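Local coordinates for glycosylation Associate Protein 2 (PDB 6OYC), which probably takes part, as a component of the Gap123 complex, in the glycosylation and accessory Sec export of a surface adhesin, at residues M324-P329 with D349-K354. Numbering follows the deposited sequence.
Sequences MLICDP and DAIQEK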
ATOM      1  N   MET B 324      -0.110   2.779 -11.392  1.00 37.67           N
ATOM      2  CA  MET B 324      -0.330   1.856 -10.299  1.00 40.65           C
ATOM      3  C   MET B 324       0.876   1.930  -9.379  1.00 39.69           C
ATOM      4  O   MET B 324       2.015   2.035  -9.851  1.00 38.25           O
ATOM      5  CB  MET B 324      -0.530   0.439 -10.825  1.00 40.64           C
ATOM      6  CG  MET B 324      -1.106  -0.542  -9.842  1.00 37.08           C
ATOM      7  SD  MET B 324      -1.398  -2.114 -10.685  1.00 43.98           S
ATOM      8  CE  MET B 324      -1.678  -3.229  -9.304  1.00 39.10           C
ATOM      9  N   LEU B 325       0.621   1.923  -8.071  1.00 38.99           N
ATOM     10  CA  LEU B 325       1.672   1.816  -7.066  1.00 38.17           C
ATOM     11  C   LEU B 325       1.540   0.493  -6.325  1.00 33.95           C
ATOM     12  O   LEU B 325       0.430   0.009  -6.089  1.00 34.60           O
ATOM     13  CB  LEU B 325       1.612   2.971  -6.074  1.00 37.46           C
ATOM     14  CG  LEU B 325       1.340   4.356  -6.656  1.00 41.23           C
ATOM     15  CD1 LEU B 325       1.220   5.360  -5.512  1.00 37.91           C
ATOM     16  CD2 LEU B 325       2.451   4.754  -7.642  1.00 36.45           C
ATOM     17  N   ILE B 326       2.678  -0.095  -5.970  1.00 35.04           N
ATOM     18  CA  ILE B 326       2.749  -1.366  -5.256  1.00 31.70           C
ATOM     19  C   ILE B 326       3.779  -1.208  -4.144  1.00 35.24           C
ATOM     20  O   ILE B 326       4.906  -0.768  -4.400  1.00 39.18           O
ATOM     21  CB  ILE B 326       3.129  -2.530  -6.197  1.00 34.26           C
ATOM     22  CG1 ILE B 326       2.440  -2.368  -7.566  1.00 36.52           C
ATOM     23  CG2 ILE B 326       2.804  -3.882  -5.563  1.00 31.70           C
ATOM     24  CD1 ILE B 326       2.451  -3.600  -8.434  1.00 37.87           C
ATOM     25  N   CYS B 327       3.397  -1.559  -2.919  1.00 31.54           N
ATOM     26  CA  CYS B 327       4.316  -1.532  -1.788  1.00 34.31           C
ATOM     27  C   CYS B 327       4.199  -2.835  -1.004  1.00 34.20           C
ATOM     28  O   CYS B 327       3.183  -3.534  -1.068  1.00 32.97           O
ATOM     29  CB  CYS B 327       4.050  -0.342  -0.860  1.00 31.21           C
ATOM     30  SG  CYS B 327       2.450  -0.442  -0.027  1.00 38.37           S
ATOM     31  N   ASP B 328       5.261  -3.149  -0.272  1.00 34.06           N
ATOM     32  CA  ASP B 328       5.403  -4.425   0.432  1.00 35.71           C
ATOM     33  C   ASP B 328       5.715  -4.116   1.889  1.00 33.60           C
ATOM     34  O   ASP B 328       6.846  -3.692   2.205  1.00 35.62           O
ATOM     35  CB  ASP B 328       6.497  -5.270  -0.218  1.00 32.69           C
ATOM     36  CG  ASP B 328       6.803  -6.535   0.543  1.00 37.28           C
ATOM     37  OD1 ASP B 328       6.119  -6.820   1.551  1.00 36.63           O
ATOM     38  OD2 ASP B 328       7.743  -7.260   0.124  1.00 35.78           O
ATOM     39  N   PRO B 329       4.758  -4.273   2.798  1.00 33.09           N
ATOM     40  CA  PRO B 329       4.965  -3.844   4.189  1.00 33.31           C
ATOM     41  C   PRO B 329       5.569  -4.896   5.109  1.00 30.37           C
ATOM     42  O   PRO B 329       5.572  -4.676   6.320  1.00 32.51           O
ATOM     43  CB  PRO B 329       3.532  -3.518   4.637  1.00 32.71           C
ATOM     44  CG  PRO B 329       2.710  -4.597   3.939  1.00 33.00           C
ATOM     45  CD  PRO B 329       3.380  -4.756   2.566  1.00 33.82           C
ATOM     46  N   ASP B 349      -1.573 -10.983 -11.070  1.00 40.98           N
ATOM     47  CA  ASP B 349      -2.993 -10.795 -11.348  1.00 39.19           C
ATOM     48  C   ASP B 349      -3.418  -9.352 -11.107  1.00 43.18           C
ATOM     49  O   ASP B 349      -4.221  -8.807 -11.870  1.00 47.14           O
ATOM     50  CB  ASP B 349      -3.836 -11.746 -10.496  1.00 43.82           C
ATOM     51  CG  ASP B 349      -3.620 -13.218 -10.854  1.00 49.29           C
ATOM     52  OD1 ASP B 349      -2.960 -13.506 -11.879  1.00 48.64           O
ATOM     53  OD2 ASP B 349      -4.101 -14.092 -10.098  1.00 47.72           O
ATOM     54  N   ALA B 350      -2.889  -8.714 -10.054  1.00 40.92           N
ATOM     55  CA  ALA B 350      -3.339  -7.368  -9.716  1.00 39.21           C
ATOM     56  C   ALA B 350      -2.986  -6.382 -10.814  1.00 38.86           C
ATOM     57  O   ALA B 350      -3.788  -5.499 -11.141  1.00 38.18           O
ATOM     58  CB  ALA B 350      -2.739  -6.909  -8.386  1.00 35.36           C
ATOM     59  N   ILE B 351      -1.792  -6.518 -11.400  1.00 38.92           N
ATOM     60  CA  ILE B 351      -1.434  -5.666 -12.532  1.00 41.26           C
ATOM     61  C   ILE B 351      -2.241  -6.048 -13.779  1.00 42.61           C
ATOM     62  O   ILE B 351      -2.810  -5.176 -14.451  1.00 43.11           O
ATOM     63  CB  ILE B 351       0.085  -5.711 -12.786  1.00 43.19           C
ATOM     64  CG1 ILE B 351       0.837  -5.291 -11.516  1.00 39.74           C
ATOM     65  CG2 ILE B 351       0.461  -4.768 -13.944  1.00 38.37           C
ATOM     66  CD1 ILE B 351       2.216  -5.865 -11.382  1.00 37.96           C
ATOM     67  N   GLN B 352      -2.344  -7.349 -14.086  1.00 40.67           N
ATOM     68  CA  GLN B 352      -3.146  -7.766 -15.238  1.00 44.57           C
ATOM     69  C   GLN B 352      -4.587  -7.300 -15.111  1.00 48.69           C
ATOM     70  O   GLN B 352      -5.224  -6.952 -16.115  1.00 47.80           O
ATOM     71  CB  GLN B 352      -3.098  -9.287 -15.402  1.00 44.57           C
ATOM     72  CG  GLN B 352      -1.701  -9.793 -15.710  1.00 54.33           C
ATOM     73  CD  GLN B 352      -1.616 -11.261 -16.141  1.00 59.84           C
ATOM     74  OE1 GLN B 352      -0.804 -11.594 -17.004  1.00 58.98           O
ATOM     75  NE2 GLN B 352      -2.415 -12.139 -15.520  1.00 54.52           N
ATOM     76  N   GLU B 353      -5.110  -7.270 -13.884  1.00 43.78           N
ATOM     77  CA  GLU B 353      -6.481  -6.826 -13.691  1.00 46.64           C
ATOM     78  C   GLU B 353      -6.651  -5.365 -14.093  1.00 46.18           C
ATOM     79  O   GLU B 353      -7.667  -4.995 -14.693  1.00 45.79           O
ATOM     80  CB  GLU B 353      -6.892  -7.054 -12.240  1.00 50.76           C
ATOM     81  CG  GLU B 353      -8.363  -6.868 -11.946  1.00 57.62           C
ATOM     82  CD  GLU B 353      -8.640  -6.872 -10.444  1.00 72.16           C
ATOM     83  OE1 GLU B 353      -8.993  -5.802  -9.898  1.00 72.61           O
ATOM     84  OE2 GLU B 353      -8.486  -7.940  -9.810  1.00 75.54           O
ATOM     85  N   LYS B 354      -5.657  -4.520 -13.806  1.00 42.84           N
ATOM     86  CA  LYS B 354      -5.800  -3.111 -14.159  1.00 42.97           C
ATOM     87  C   LYS B 354      -5.541  -2.862 -15.640  1.00 47.12           C
ATOM     88  O   LYS B 354      -6.120  -1.930 -16.213  1.00 43.22           O
ATOM     89  CB  LYS B 354      -4.866  -2.252 -13.316  1.00 41.32           C
ATOM     90  CG  LYS B 354      -4.983  -2.530 -11.841  1.00 43.65           C
ATOM     91  CD  LYS B 354      -6.364  -2.220 -11.316  1.00 45.41           C
ATOM     92  CE  LYS B 354      -6.569  -2.855  -9.940  1.00 48.29           C
ATOM     93  NZ  LYS B 354      -7.882  -2.463  -9.358  1.00 48.93           N
TER
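Met324 reaches from strand 323-327 onto helix 341-358 with its chain fully extended: CG lies anti to the backbone N (chi1 -165°), and the chain stays extended beyond CG. Its terminal methyl therefore meets the helix backbone between two side chains, with Met324 CE 3.6 Å from Ala350 O and 3.9 Å from Ala350 CB. CE is also 3.9 Å from Ile351 CG1, the two side chains meeting at a slant. Met324 SD touches the aliphatic part of Lys354, 3.8 Å from its CG, the chains crossing at about a right angle. Lys354 then bends at chi2 (-62°), and its amine pairs with Glu353 and Glu274. Two residues along the strand, Ile326 CD1 meets Ile351 CD1 at 3.7 Å, again with nearly perpendicular side chains; Val299 of the neighbouring strand touches both isoleucines. Strand 324-327 and helix 349-354 run nearly antiparallel, their axes at 170° and 10.5 Å at closest approach, as a helix packed on the central mixed sheet of an alpha/beta-hydrolase-like domain. No hydrogen bond or salt bridge links the segments, and four of the five touching residues are buried, so cohesion here probably rests on dispersion and exclusion of water, with the lysine charge directed away from the methionine.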